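Flavin-nucleotide-binding protein (Azotobacter vinelandii, PDB 6RK0) binds FAD and heme b as a flavocytochrome and probably acts as a low-potential terminal oxidase associated with the iron-only nitrogenase. Local coordinates at residues Leu39-Leu44 with Val92-Gly97; Asn110-Met115 with Cys171-Gly176. All coordinates share one frame; numbering follows the deposited sequence. Where two conformers were deposited one is given.

Contact 1. Residues Leu39-Leu44 with Val92-Gly97; sequences LDATPL and VSLLDG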
ATOM      1  N   LEU A  39       1.044  12.477  -4.087  1.00 10.17           N
ATOM      2  CA  LEU A  39       1.075  12.591  -2.634  1.00 10.48           C
ATOM      3  C   LEU A  39      -0.232  13.163  -2.086  1.00 10.88           C
ATOM      4  O   LEU A  39      -0.671  12.790  -0.997  1.00 12.34           O
ATOM      5  CB  LEU A  39       2.238  13.473  -2.223  1.00 10.26           C
ATOM      6  CG  LEU A  39       3.641  12.925  -2.505  1.00 10.10           C
ATOM      7  CD1 LEU A  39       4.664  13.991  -2.163  1.00 10.73           C
ATOM      8  CD2 LEU A  39       3.900  11.632  -1.714  1.00 11.00           C
ATOM      9  N   ASP A  40      -0.864  14.074  -2.820  1.00 10.53           N
ATOM     10  CA  ASP A  40      -2.051  14.740  -2.322  1.00 11.07           C
ATOM     11  C   ASP A  40      -3.296  13.874  -2.472  1.00 11.05           C
ATOM     12  O   ASP A  40      -4.324  14.207  -1.901  1.00 12.95           O
ATOM     13  CB  ASP A  40      -2.260  16.063  -3.053  1.00 12.03           C
ATOM     14  CG  ASP A  40      -1.225  17.115  -2.689  1.00 12.67           C
ATOM     15  OD1 ASP A  40      -0.479  16.914  -1.703  1.00 12.83           O
ATOM     16  OD2 ASP A  40      -1.171  18.152  -3.406  1.00 13.86           O
ATOM     17  N   ALA A  41      -3.230  12.782  -3.224  1.00 10.30           N
ATOM     18  CA  ALA A  41      -4.383  11.957  -3.529  1.00 10.82           C
ATOM     19  C   ALA A  41      -4.715  10.918  -2.472  1.00 10.44           C
ATOM     20  O   ALA A  41      -5.801  10.327  -2.545  1.00 11.76           O
ATOM     21  CB  ALA A  41      -4.198  11.262  -4.865  1.00 11.27           C
ATOM     22  N   THR A  42      -3.833  10.668  -1.508  1.00  9.57           N
ATOM     23  CA  THR A  42      -3.989   9.527  -0.622  1.00  9.38           C
ATOM     24  C   THR A  42      -3.249   9.796   0.676  1.00  9.06           C
ATOM     25  O   THR A  42      -2.216  10.456   0.662  1.00 10.13           O
ATOM     26  CB  THR A  42      -3.462   8.252  -1.301  1.00  9.24           C
ATOM     27  OG1 THR A  42      -3.634   7.174  -0.375  1.00  9.31           O
ATOM     28  CG2 THR A  42      -2.005   8.359  -1.730  1.00 10.01           C
ATOM     29  N   PRO A  43      -3.720   9.232   1.794  1.00  9.14           N
ATOM     30  CA  PRO A  43      -3.001   9.374   3.061  1.00  9.53           C
ATOM     31  C   PRO A  43      -2.065   8.227   3.363  1.00  8.70           C
ATOM     32  O   PRO A  43      -1.378   8.309   4.392  1.00  9.14           O
ATOM     33  CB  PRO A  43      -4.140   9.380   4.080  1.00 10.96           C
ATOM     34  CG  PRO A  43      -5.136   8.420   3.483  1.00 11.21           C
ATOM     35  CD  PRO A  43      -5.071   8.673   1.996  1.00  9.95           C
ATOM     36  N   LEU A  44      -2.046   7.161   2.554  1.00  8.25           N
ATOM     37  CA  LEU A  44      -1.364   5.930   2.958  1.00  8.19           C
ATOM     38  C   LEU A  44      -0.015   5.763   2.263  1.00  7.92           C
ATOM     39  O   LEU A  44       0.041   5.612   1.019  1.00  8.56           O
ATOM     40  CB  LEU A  44      -2.248   4.712   2.676  1.00  8.60           C
ATOM     41  CG  LEU A  44      -1.652   3.346   3.012  1.00  9.46           C
ATOM     42  CD1 LEU A  44      -1.285   3.242   4.485  1.00 10.30           C
ATOM     43  CD2 LEU A  44      -2.586   2.219   2.589  1.00 10.12           C
ATOM     44  N   VAL A  92       4.524   5.751  -1.948  1.00  8.02           N
ATOM     45  CA  VAL A  92       3.092   5.971  -1.964  1.00  8.04           C
ATOM     46  C   VAL A  92       2.577   5.376  -3.250  1.00  8.17           C
ATOM     47  O   VAL A  92       2.978   5.800  -4.340  1.00  9.07           O
ATOM     48  CB  VAL A  92       2.751   7.467  -1.856  1.00  8.75           C
ATOM     49  CG1 VAL A  92       1.248   7.649  -1.975  1.00  9.70           C
ATOM     50  CG2 VAL A  92       3.276   8.037  -0.537  1.00  9.55           C
ATOM     51  N   SER A  93       1.674   4.403  -3.137  1.00  8.21           N
ATOM     52  CA  SER A  93       1.104   3.730  -4.301  1.00  8.54           C
ATOM     53  C   SER A  93      -0.411   3.883  -4.320  1.00  7.96           C
ATOM     54  O   SER A  93      -1.079   3.830  -3.285  1.00  8.51           O
ATOM     55  CB  SER A  93       1.462   2.256  -4.378  1.00 10.37           C
ATOM     56  OG  SER A  93       1.093   1.586  -3.240  1.00 11.76           O
ATOM     57  N   LEU A  94      -0.962   3.968  -5.529  1.00  8.05           N
ATOM     58  CA  LEU A  94      -2.396   3.880  -5.800  1.00  8.17           C
ATOM     59  C   LEU A  94      -2.616   2.917  -6.940  1.00  7.94           C
ATOM     60  O   LEU A  94      -2.102   3.118  -8.052  1.00  8.69           O
ATOM     61  CB  LEU A  94      -3.036   5.230  -6.090  1.00  8.76           C
ATOM     62  CG  LEU A  94      -3.179   6.141  -4.877  1.00  9.70           C
ATOM     63  CD1 LEU A  94      -3.514   7.552  -5.303  1.00 11.15           C
ATOM     64  CD2 LEU A  94      -4.208   5.597  -3.885  1.00 10.05           C
ATOM     65  N   LEU A  95      -3.419   1.887  -6.690  1.00  8.21           N
ATOM     66  CA  LEU A  95      -3.842   0.922  -7.709  1.00  8.42           C
ATOM     67  C   LEU A  95      -5.107   1.442  -8.377  1.00  8.30           C
ATOM     68  O   LEU A  95      -6.122   1.665  -7.708  1.00  8.62           O
ATOM     69  CB  LEU A  95      -4.062  -0.436  -7.047  1.00  8.87           C
ATOM     70  CG  LEU A  95      -4.644  -1.512  -7.940  1.00  9.26           C
ATOM     71  CD1 LEU A  95      -3.756  -1.794  -9.181  1.00  9.39           C
ATOM     72  CD2 LEU A  95      -4.842  -2.789  -7.119  1.00 10.01           C
ATOM     73  N   ASP A  96      -5.060   1.631  -9.706  1.00  8.10           N
ATOM     74  CA  ASP A  96      -6.134   2.279 -10.445  1.00  8.38           C
ATOM     75  C   ASP A  96      -6.885   1.356 -11.410  1.00  8.33           C
ATOM     76  O   ASP A  96      -7.932   1.744 -11.916  1.00  8.66           O
ATOM     77  CB  ASP A  96      -5.623   3.499 -11.214  1.00  8.93           C
ATOM     78  CG  ASP A  96      -5.007   4.567 -10.303  1.00  9.37           C
ATOM     79  OD1 ASP A  96      -5.556   4.757  -9.177  1.00  9.97           O
ATOM     80  OD2 ASP A  96      -4.018   5.230 -10.702  1.00  9.80           O
ATOM     81  N   GLY A  97      -6.376   0.153 -11.699  1.00  8.46           N
ATOM     82  CA  GLY A  97      -7.115  -0.754 -12.559  1.00  8.54           C
ATOM     83  C   GLY A  97      -6.303  -1.990 -12.849  1.00  8.35           C
ATOM     84  O   GLY A  97      -5.080  -1.979 -12.744  1.00  9.19           O
TER
HETATM   85  O   HOH W   1      -1.955   5.002  -0.950  1.00  9.31           O
HETATM   86  O   HOH W   2       1.128   3.314  -0.306  1.00  9.15           O

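Contact 2. Residues Asn110-Met115 with Cys171-Gly176; sequences NFRSVM and CKVRTG. With FAD (flavin-adenine dinucleotide), chain G.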
ATOM      1  N   ASN A 110      -3.068  -0.300 -14.093  1.00  8.25           N
ATOM      2  CA  ASN A 110      -2.976   1.156 -14.081  1.00  8.57           C
ATOM      3  C   ASN A 110      -2.720   1.571 -12.644  1.00  8.50           C
ATOM      4  O   ASN A 110      -3.232   0.958 -11.696  1.00  8.52           O
ATOM      5  CB  ASN A 110      -4.220   1.791 -14.669  1.00  8.90           C
ATOM      6  CG  ASN A 110      -4.236   1.651 -16.183  1.00  9.21           C
ATOM      7  OD1 ASN A 110      -3.150   1.626 -16.805  1.00 10.02           O
ATOM      8  ND2 ASN A 110      -5.408   1.565 -16.778  1.00  9.64           N
ATOM      9  N   PHE A 111      -1.909   2.601 -12.467  1.00  8.55           N
ATOM     10  CA  PHE A 111      -1.436   2.948 -11.132  1.00  8.26           C
ATOM     11  C   PHE A 111      -0.789   4.321 -11.167  1.00  8.01           C
ATOM     12  O   PHE A 111      -0.403   4.835 -12.234  1.00  8.58           O
ATOM     13  CB  PHE A 111      -0.418   1.911 -10.615  1.00  8.51           C
ATOM     14  CG  PHE A 111       0.848   1.834 -11.410  1.00  9.28           C
ATOM     15  CD1 PHE A 111       1.942   2.652 -11.114  1.00 10.87           C
ATOM     16  CD2 PHE A 111       0.961   0.967 -12.481  1.00 11.93           C
ATOM     17  CE1 PHE A 111       3.113   2.578 -11.873  1.00 13.58           C
ATOM     18  CE2 PHE A 111       2.156   0.887 -13.230  1.00 15.37           C
ATOM     19  CZ  PHE A 111       3.223   1.691 -12.899  1.00 15.84           C
ATOM     20  N   ARG A 112      -0.580   4.840  -9.966  1.00  8.25           N
ATOM     21  CA  ARG A 112       0.296   5.985  -9.707  1.00  8.20           C
ATOM     22  C   ARG A 112       1.190   5.612  -8.547  1.00  8.09           C
ATOM     23  O   ARG A 112       0.683   5.118  -7.530  1.00  9.21           O
ATOM     24  CB  ARG A 112      -0.531   7.230  -9.327  1.00  9.06           C
ATOM     25  CG  ARG A 112      -1.377   7.773 -10.460  1.00  9.56           C
ATOM     26  CD  ARG A 112      -2.513   8.646  -9.950  1.00 10.29           C
ATOM     27  NE  ARG A 112      -3.556   7.807  -9.380  1.00  9.96           N
ATOM     28  CZ  ARG A 112      -4.574   8.290  -8.675  1.00  9.99           C
ATOM     29  NH1 ARG A 112      -4.598   9.576  -8.313  1.00 10.57           N
ATOM     30  NH2 ARG A 112      -5.561   7.500  -8.308  1.00 10.18           N
ATOM     31  N   SER A 113       2.491   5.860  -8.646  1.00  8.01           N
ATOM     32  CA  SER A 113       3.358   5.603  -7.508  1.00  8.52           C
ATOM     33  C   SER A 113       4.497   6.596  -7.459  1.00  8.27           C
ATOM     34  O   SER A 113       5.018   7.028  -8.504  1.00  8.89           O
ATOM     35  CB  SER A 113       3.870   4.189  -7.414  1.00 10.86           C
ATOM     36  OG  SER A 113       4.630   3.840  -8.499  1.00 11.65           O
ATOM     37  N   VAL A 114       4.887   6.937  -6.239  0.60  8.33           N
ATOM     38  CA  VAL A 114       6.026   7.820  -6.016  0.60  8.54           C
ATOM     39  C   VAL A 114       6.896   7.230  -4.923  0.60  8.23           C
ATOM     40  O   VAL A 114       6.386   6.678  -3.936  0.60  8.74           O
ATOM     41  CB  VAL A 114       5.599   9.276  -5.720  0.60 10.13           C
ATOM     42  CG1 VAL A 114       4.709   9.356  -4.484  0.60  9.36           C
ATOM     43  CG2 VAL A 114       6.829  10.216  -5.611  0.60 11.86           C
ATOM     44  N   MET A 115       8.210   7.336  -5.118  1.00  8.66           N
ATOM     45  CA  MET A 115       9.202   6.986  -4.106  1.00  8.88           C
ATOM     46  C   MET A 115       9.952   8.265  -3.777  1.00  8.99           C
ATOM     47  O   MET A 115      10.473   8.944  -4.673  1.00  9.95           O
ATOM     48  CB  MET A 115      10.174   5.911  -4.586  1.00  9.39           C
ATOM     49  CG  MET A 115       9.499   4.577  -4.834  1.00 10.11           C
ATOM     50  SD  MET A 115      10.704   3.376  -5.408  1.00 11.10           S
ATOM     51  CE  MET A 115       9.646   1.959  -5.731  1.00 11.48           C
ATOM     52  N   CYS A 171       8.520   9.149  -9.876  1.00  9.39           N
ATOM     53  CA  CYS A 171       7.179   8.622 -10.048  1.00  9.90           C
ATOM     54  C   CYS A 171       7.111   7.681 -11.234  1.00  9.43           C
ATOM     55  O   CYS A 171       7.866   7.844 -12.211  1.00  9.80           O
ATOM     56  CB  CYS A 171       6.132   9.701 -10.289  1.00 10.74           C
ATOM     57  SG  CYS A 171       6.216  11.120  -9.213  1.00 11.67           S
ATOM     58  N   LYS A 172       6.164   6.742 -11.192  1.00  9.56           N
ATOM     59  CA  LYS A 172       5.738   6.005 -12.360  1.00  9.16           C
ATOM     60  C   LYS A 172       4.229   6.063 -12.390  1.00  8.92           C
ATOM     61  O   LYS A 172       3.576   5.938 -11.344  1.00  9.30           O
ATOM     62  CB  LYS A 172       6.226   4.526 -12.388  1.00 10.55           C
ATOM     63  CG  LYS A 172       7.724   4.389 -12.602  1.00 10.91           C
ATOM     64  CD  LYS A 172       8.212   2.968 -12.469  1.00 10.95           C
ATOM     65  CE  LYS A 172       7.832   1.998 -13.612  1.00 10.85           C
ATOM     66  NZ  LYS A 172       8.361   0.627 -13.332  1.00  9.98           N
ATOM     67  N   VAL A 173       3.670   6.246 -13.589  1.00  9.10           N
ATOM     68  CA  VAL A 173       2.226   6.325 -13.789  1.00  9.42           C
ATOM     69  C   VAL A 173       1.872   5.532 -15.024  1.00  9.33           C
ATOM     70  O   VAL A 173       2.500   5.720 -16.074  1.00 10.12           O
ATOM     71  CB  VAL A 173       1.761   7.794 -13.959  1.00 10.31           C
ATOM     72  CG1 VAL A 173       0.270   7.849 -14.283  1.00 11.58           C
ATOM     73  CG2 VAL A 173       2.093   8.606 -12.708  1.00 10.62           C
ATOM     74  N   ARG A 174       0.840   4.695 -14.916  1.00  9.56           N
ATOM     75  CA  ARG A 174       0.246   4.052 -16.081  1.00  9.95           C
ATOM     76  C   ARG A 174      -1.238   4.341 -16.086  1.00  9.83           C
ATOM     77  O   ARG A 174      -1.903   4.194 -15.048  1.00  9.59           O
ATOM     78  CB  ARG A 174       0.471   2.541 -16.122  1.00 10.26           C
ATOM     79  CG  ARG A 174       0.145   1.962 -17.506  1.00 10.50           C
ATOM     80  CD  ARG A 174      -0.142   0.463 -17.436  1.00 10.58           C
ATOM     81  NE  ARG A 174      -0.191  -0.151 -18.761  1.00 10.50           N
ATOM     82  CZ  ARG A 174      -1.215  -0.076 -19.613  1.00  9.96           C
ATOM     83  NH1 ARG A 174      -2.375   0.470 -19.270  1.00  9.84           N
ATOM     84  NH2 ARG A 174      -1.060  -0.619 -20.833  1.00 10.69           N
ATOM     85  N   THR A 175      -1.749   4.718 -17.258  1.00 10.37           N
ATOM     86  CA  THR A 175      -3.163   4.907 -17.510  1.00 10.96           C
ATOM     87  C   THR A 175      -3.534   4.219 -18.828  1.00 10.39           C
ATOM     88  O   THR A 175      -2.666   3.898 -19.630  1.00 11.04           O
ATOM     89  CB  THR A 175      -3.550   6.402 -17.623  1.00 13.06           C
ATOM     90  OG1 THR A 175      -2.848   6.998 -18.730  1.00 15.11           O
ATOM     91  CG2 THR A 175      -3.210   7.197 -16.358  1.00 13.48           C
ATOM     92  N   GLY A 176      -4.833   4.073 -19.059  1.00 10.81           N
ATOM     93  CA  GLY A 176      -5.349   3.718 -20.371  1.00 11.33           C
ATOM     94  C   GLY A 176      -5.403   2.233 -20.658  1.00 10.97           C
ATOM     95  O   GLY A 176      -5.231   1.380 -19.779  1.00 10.45           O
TER
HETATM   96  PA  FAD G 404      14.367   0.165 -11.508  1.00  9.97           P
HETATM   97  O1A FAD G 404      13.945   0.884 -12.735  1.00 10.46           O
HETATM   98  O2A FAD G 404      15.615  -0.655 -11.571  1.00 11.00           O
HETATM   99  O5B FAD G 404      14.445   1.184 -10.291  1.00 10.02           O
HETATM  100  C5B FAD G 404      15.305   2.340 -10.393  1.00  9.98           C
HETATM  101  C4B FAD G 404      14.645   3.509  -9.711  1.00  9.83           C
HETATM  102  O4B FAD G 404      13.375   3.771 -10.345  1.00  9.45           O
HETATM  103  C3B FAD G 404      14.276   3.302  -8.251  1.00  9.66           C
HETATM  104  O3B FAD G 404      15.390   3.422  -7.391  1.00  9.94           O
HETATM  105  C2B FAD G 404      13.178   4.343  -8.055  1.00  9.59           C
HETATM  106  O2B FAD G 404      13.769   5.594  -7.802  1.00 10.01           O
HETATM  107  C1B FAD G 404      12.468   4.323  -9.409  1.00  9.21           C
HETATM  108  N9A FAD G 404      11.267   3.487  -9.406  1.00  8.89           N
HETATM  109  C8A FAD G 404      11.168   2.146  -9.644  1.00  9.09           C
HETATM  110  N7A FAD G 404       9.953   1.683  -9.496  1.00  9.25           N
HETATM  111  C5A FAD G 404       9.207   2.785  -9.122  1.00  8.64           C
HETATM  112  C6A FAD G 404       7.836   2.948  -8.811  1.00  8.79           C
HETATM  113  N6A FAD G 404       6.938   1.945  -8.792  1.00  9.69           N
HETATM  114  N1A FAD G 404       7.421   4.188  -8.460  1.00  9.16           N
HETATM  115  C2A FAD G 404       8.310   5.185  -8.449  1.00  9.02           C
HETATM  116  N3A FAD G 404       9.617   5.159  -8.713  1.00  8.89           N
HETATM  117  C4A FAD G 404      10.003   3.907  -9.066  1.00  8.45           C
HETATM  118  N1  FAD G 404       6.320  -4.627 -10.938  1.00  9.36           N
HETATM  119  C2  FAD G 404       6.477  -5.957 -11.213  1.00 10.69           C
HETATM  120  O2  FAD G 404       7.537  -6.405 -11.674  1.00 12.32           O
HETATM  121  N3  FAD G 404       5.456  -6.842 -10.948  1.00 10.02           N
HETATM  122  C4  FAD G 404       4.249  -6.507 -10.417  1.00  9.63           C
HETATM  123  O4  FAD G 404       3.403  -7.360 -10.144  1.00 10.29           O
HETATM  124  C4X FAD G 404       4.077  -5.090 -10.184  1.00  9.02           C
HETATM  125  N5  FAD G 404       2.898  -4.659  -9.695  1.00  9.53           N
HETATM  126  C5X FAD G 404       2.777  -3.301  -9.394  1.00  9.21           C
HETATM  127  C6  FAD G 404       1.580  -2.839  -8.816  1.00  8.86           C
HETATM  128  C7  FAD G 404       1.422  -1.498  -8.469  1.00  8.91           C
HETATM  129  C7M FAD G 404       0.118  -1.020  -7.868  1.00  9.72           C
HETATM  130  C8  FAD G 404       2.490  -0.602  -8.693  1.00  8.77           C
HETATM  131  C8M FAD G 404       2.403   0.823  -8.263  1.00  9.39           C
HETATM  132  C9  FAD G 404       3.658  -1.059  -9.300  1.00  8.77           C
HETATM  133  C9A FAD G 404       3.825  -2.391  -9.629  1.00  8.65           C
HETATM  134  N10 FAD G 404       5.000  -2.878 -10.247  1.00  8.74           N
HETATM  135  C10 FAD G 404       5.176  -4.234 -10.454  1.00  9.13           C
HETATM  136  C1' FAD G 404       6.135  -1.996 -10.567  1.00  8.72           C
HETATM  137  C2' FAD G 404       7.197  -2.015  -9.482  1.00  8.87           C
HETATM  138  O2' FAD G 404       6.811  -1.152  -8.426  1.00  8.57           O
HETATM  139  C3' FAD G 404       8.541  -1.558 -10.043  1.00  9.02           C
HETATM  140  O3' FAD G 404       8.402  -0.260 -10.605  1.00  9.06           O
HETATM  141  C4' FAD G 404       9.105  -2.505 -11.094  1.00 10.07           C
HETATM  142  O4' FAD G 404       9.086  -3.842 -10.593  1.00 10.98           O
HETATM  143  C5' FAD G 404      10.529  -2.151 -11.434  1.00 10.52           C
HETATM  144  O5' FAD G 404      11.320  -2.111 -10.227  1.00 10.24           O
HETATM  145  P   FAD G 404      12.896  -2.080 -10.273  1.00 10.64           P
HETATM  146  O1P FAD G 404      13.451  -3.208 -11.103  1.00 11.89           O
HETATM  147  O2P FAD G 404      13.379  -1.945  -8.837  1.00 11.75           O
HETATM  148  O3P FAD G 404      13.123  -0.690 -11.025  1.00 10.27           O

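Contact 1. Residues Leu39-Leu44 with Val92-Gly97
T42 lays its methyl CG2 against CG1 of V92, 3.3 Å away, closer than two methyls normally come. The two side chains run alongside in opposite senses. T42 meets L94 differently: they reach toward each other tip to tip, with CB of T42 3.8 Å from CD2 of L94. The other L94 methyl, CD1, packs on CB of A41. V92 uses its second branch, CG2, to touch CD2 of L39, and those two side chains cross at about a right angle.

The hydroxyl of T42 serves the polar side of the contact. With OG1 anti to the backbone N (chi1 180°), CG2 takes the place between the backbone N and the carbonyl carbon, and this is the methyl pressed on V92. OG1 donates to water 1 at 2.8 Å. It also accepts a weak bond from N of L44, 3.3 Å long but nearly straight at 176°. Water 1 passes its hydrogens to O of L44 and O of S93. A second water donates to O of L44 and accepts from N of S93 at 3.1 Å. The carbonyl of L44 is thus gripped by two waters, which join it to the backbone of S93.

F62 of strand 54-65 and V114 of strand 108-118 also pack on both L39 and V92. S93 bonds through OG to H46 of the second subunit. The whole is a buried packing of a helix end and the following turn on strand 88-100, bridged by water. It probably belongs to an FMN-binding split beta-barrel, as in the pyridoxamine 5'-phosphate oxidase family. L44, at the start of the next strand, lines an FAD pocket.

Contact 2. Residues Asn110-Met115 with Cys171-Gly176
Strands 110-115 and 171-174 run antiparallel, their axes 4.7 Å apart at closest approach and 168° between directions. F111 with R174 and S113 with K172 are hydrogen-bonded pairs, each joined by two backbone bonds. R112 with V173 and V114 with C171 are non-hydrogen-bonded pairs.

N110 holds the end of the pairing. Its OD1 accepts from NH1 of R174 at 2.8 Å. OD1 lies in the guanidinium plane, while NH1 stands 20° off the carbonyl plane of the amide. ND2 of N110 donates to O of G176 at 3.0 Å, on a lone pair of that carbonyl. An alanine in place of N110 would probably cost NH1 of R174 its in-plane acceptor and O of G176 its near-straight amide donor, leaving the turn less firmly tied to the strand. NH2 of R174 bonds to O of P177.

The F111 ring lies between protein and cofactor. N of R174 sits over the centre of one face, and C8 of the flavin lies over the opposite face, offset toward the rim. CB of K172 meets the ring edge in plane. The F111 chi1 of 64° sets CG 3.7 Å from the flavin methyl C8M. S113 OG donates to N1A of the adenine at 2.8 Å. The K172 chain passes the adenine, with CD 3.5 Å from C5A, and bends at chi3. Its NZ then donates to O3' of FAD at 2.9 Å and also bonds to a heme carboxylate oxygen. From the second subunit, P59, H72 and R78 also bond FAD. This is an antiparallel strand pair in which the face bearing F111, S113 and K172 forms part of the FAD and heme site between two subunits.

In the fold
The centres of contacts 1 and 2 lie about 9 Å apart. They come in series along the chain: contact 1 closes before contact 2 opens. Strands 88-100 and 108-118 follow each other in sequence and are neighbours in the same antiparallel sheet. Probable backbone bonds from L94 to R112 and from D96 to N110 join the contacts directly. D96 and G97 both face N110 in a classic beta bulge, and D96 also forms a salt bridge with R112. Contact 1 packs the turn after helix 32-40 against this sheet. Contact 2 adds strand 169-174 on the other side of strand 108-118. Both contacts reach FAD pockets, and the FAD at contact 2 is also bonded by the second subunit.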